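Local coordinates for protein transcriptional regulator (TetR/AcrR family) (Bacillus halodurans, PDB 5GP9) that probably represses fatty acid degradation genes by binding their operator DNA, and carries a palmitic acid in its effector-binding domain, at residues I12-Q17 / S30-A35. Sequence-based numbering, arbitrary orientation.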
loop_
_atom_site.group_PDB
_atom_site.type_symbol
_atom_site.label_atom_id
_atom_site.label_comp_id
_atom_site.label_asym_id
_atom_site.label_seq_id
_atom_site.Cartn_x
_atom_site.Cartn_y
_atom_site.Cartn_z
ATOM N N ILE A 12 18.028 -13.703 -11.875
ATOM C CA ILE A 12 16.875 -12.900 -11.390
ATOM C C ILE A 12 15.625 -13.762 -11.386
ATOM O O ILE A 12 14.844 -13.701 -10.442
ATOM C CB ILE A 12 16.700 -11.586 -12.119
ATOM C CG1 ILE A 12 16.357 -11.793 -13.551
ATOM C CG2 ILE A 12 17.866 -10.673 -11.807
ATOM C CD1 ILE A 12 15.368 -10.712 -13.964
ATOM N N ASP A 13 15.422 -14.607 -12.403
ATOM C CA ASP A 13 14.231 -15.473 -12.389
ATOM C C ASP A 13 14.298 -16.411 -11.204
ATOM O O ASP A 13 13.291 -16.687 -10.536
ATOM C CB ASP A 13 14.147 -16.338 -13.679
ATOM C CG ASP A 13 13.759 -15.570 -14.893
ATOM O OD1 ASP A 13 13.404 -14.375 -14.765
ATOM O OD2 ASP A 13 13.900 -16.241 -15.994
ATOM N N ALA A 14 15.493 -16.966 -10.890
ATOM C CA ALA A 14 15.644 -17.792 -9.741
ATOM C C ALA A 14 15.388 -17.020 -8.458
ATOM O O ALA A 14 14.816 -17.560 -7.527
ATOM C CB ALA A 14 17.068 -18.405 -9.671
ATOM N N ALA A 15 15.871 -15.789 -8.427
ATOM C CA ALA A 15 15.712 -14.943 -7.230
ATOM C C ALA A 15 14.209 -14.710 -6.933
ATOM O O ALA A 15 13.813 -14.824 -5.728
ATOM C CB ALA A 15 16.458 -13.666 -7.362
ATOM N N VAL A 16 13.412 -14.491 -7.988
ATOM C CA VAL A 16 11.974 -14.271 -7.809
ATOM C C VAL A 16 11.358 -15.532 -7.190
ATOM O O VAL A 16 10.614 -15.493 -6.200
ATOM C CB VAL A 16 11.281 -13.866 -9.111
ATOM C CG1 VAL A 16 9.731 -13.955 -9.001
ATOM C CG2 VAL A 16 11.703 -12.507 -9.542
ATOM N N GLN A 17 11.771 -16.700 -7.699
ATOM C CA GLN A 17 11.260 -17.956 -7.201
ATOM C C GLN A 17 11.617 -18.195 -5.752
ATOM O O GLN A 17 10.753 -18.491 -4.946
ATOM C CB GLN A 17 11.748 -19.109 -8.074
ATOM C CG GLN A 17 11.202 -20.418 -7.549
ATOM C CD GLN A 17 11.674 -21.582 -8.355
ATOM O OE1 GLN A 17 11.287 -21.751 -9.530
ATOM N NE2 GLN A 17 12.566 -22.381 -7.742
ATOM N N SER A 30 23.232 -18.608 -1.859
ATOM C CA SER A 30 23.369 -20.059 -2.095
ATOM C C SER A 30 22.176 -20.725 -2.710
ATOM O O SER A 30 22.330 -21.521 -3.613
ATOM C CB SER A 30 23.625 -20.829 -0.784
ATOM O OG SER A 30 24.598 -20.146 -0.062
ATOM N N LYS A 31 20.989 -20.454 -2.167
ATOM C CA LYS A 31 19.732 -21.004 -2.653
ATOM C C LYS A 31 19.375 -20.464 -4.062
ATOM O O LYS A 31 18.951 -21.256 -4.900
ATOM C CB LYS A 31 18.554 -20.701 -1.695
ATOM C CG LYS A 31 18.663 -21.339 -0.307
ATOM C CD LYS A 31 17.774 -20.683 0.766
ATOM C CE LYS A 31 18.271 -21.106 2.159
ATOM N NZ LYS A 31 17.628 -20.327 3.240
ATOM N N ILE A 32 19.604 -19.173 -4.275
ATOM C CA ILE A 32 19.357 -18.520 -5.566
ATOM C C ILE A 32 20.276 -19.203 -6.606
ATOM O O ILE A 32 19.841 -19.527 -7.685
ATOM C CB ILE A 32 19.554 -16.997 -5.491
ATOM C CG1 ILE A 32 18.541 -16.387 -4.447
ATOM C CG2 ILE A 32 19.402 -16.366 -6.873
ATOM C CD1 ILE A 32 18.655 -14.907 -4.293
ATOM N N ALA A 33 21.541 -19.439 -6.244
ATOM C CA ALA A 33 22.520 -20.042 -7.144
ATOM C C ALA A 33 22.064 -21.443 -7.542
ATOM O O ALA A 33 22.029 -21.727 -8.746
ATOM C CB ALA A 33 23.903 -20.089 -6.423
ATOM N N LYS A 34 21.590 -22.250 -6.567
ATOM C CA LYS A 34 21.101 -23.609 -6.825
ATOM C C LYS A 34 19.919 -23.575 -7.777
ATOM O O LYS A 34 19.941 -24.226 -8.813
ATOM C CB LYS A 34 20.753 -24.355 -5.531
ATOM C CG LYS A 34 20.139 -25.760 -5.726
ATOM C CD LYS A 34 19.912 -26.497 -4.405
ATOM C CE LYS A 34 18.572 -27.228 -4.312
ATOM N NZ LYS A 34 18.371 -28.116 -5.483
ATOM N N ALA A 35 18.984 -22.661 -7.523
ATOM C CA ALA A 35 17.792 -22.576 -8.363
ATOM C C ALA A 35 18.126 -22.074 -9.787
ATOM O O ALA A 35 17.446 -22.447 -10.745
ATOM C CB ALA A 35 16.783 -21.658 -7.680
#
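Ala-14 and Ala-15 meet Ile-32 and Ala-35 in a close, apolar helix-to-helix contact inside the N-terminal DNA-binding domain. Helix 8-26 supplies residues 12-17 and helix 29-36 supplies residues 30-35. The two short axes come within 8.3 Å and make an angle of 120° between their N-to-C directions. Small residues permit this approach. The CA atoms of Ala-14 and Ala-35 are 5.4 Å apart, and the methyls of both point toward the opposing helix. The two methyls lie alongside one another rather than end on, with Ala-14 CB 3.8 Å from Ala-35 CB. The Ala-14 methyl also rests on backbone, with its CB 3.6 Å from Ile-32 O.

Ile-32 is the one large side chain at the centre. Its CG2 is anti to the backbone N, and its CG1 lies beside that N (chi1 -61°). The two branches therefore reach Ala-15 together. Ile-32 CG2 lies 3.9 Å from Ala-15 N, against the helix backbone. The extended CG1 arm (chi2 180°) brings Ile-32 CD1 to 4.0 Å from Ala-15 CB.

This pairing belongs to the three-helix DNA-binding domain of TetR-family regulators. Helix 29-36 is the first helix of the predicted helix-turn-helix, and helix 40-46 follows as the probable recognition helix. Helix 8-26 packs against the motif as the preceding helix of the domain. Ala-33 faces away from the contact and touches Ile-43 of helix 40-46. Val-18, one residue beyond segment 12-17, extends the apolar patch to Ile-32 and Ala-35, while Ala-15 also touches Val-53 of helix 50-74.

Gln-17 lies at the exposed margin, and its NE2 makes a loose contact at 4.3 Å with Ala-35 CB.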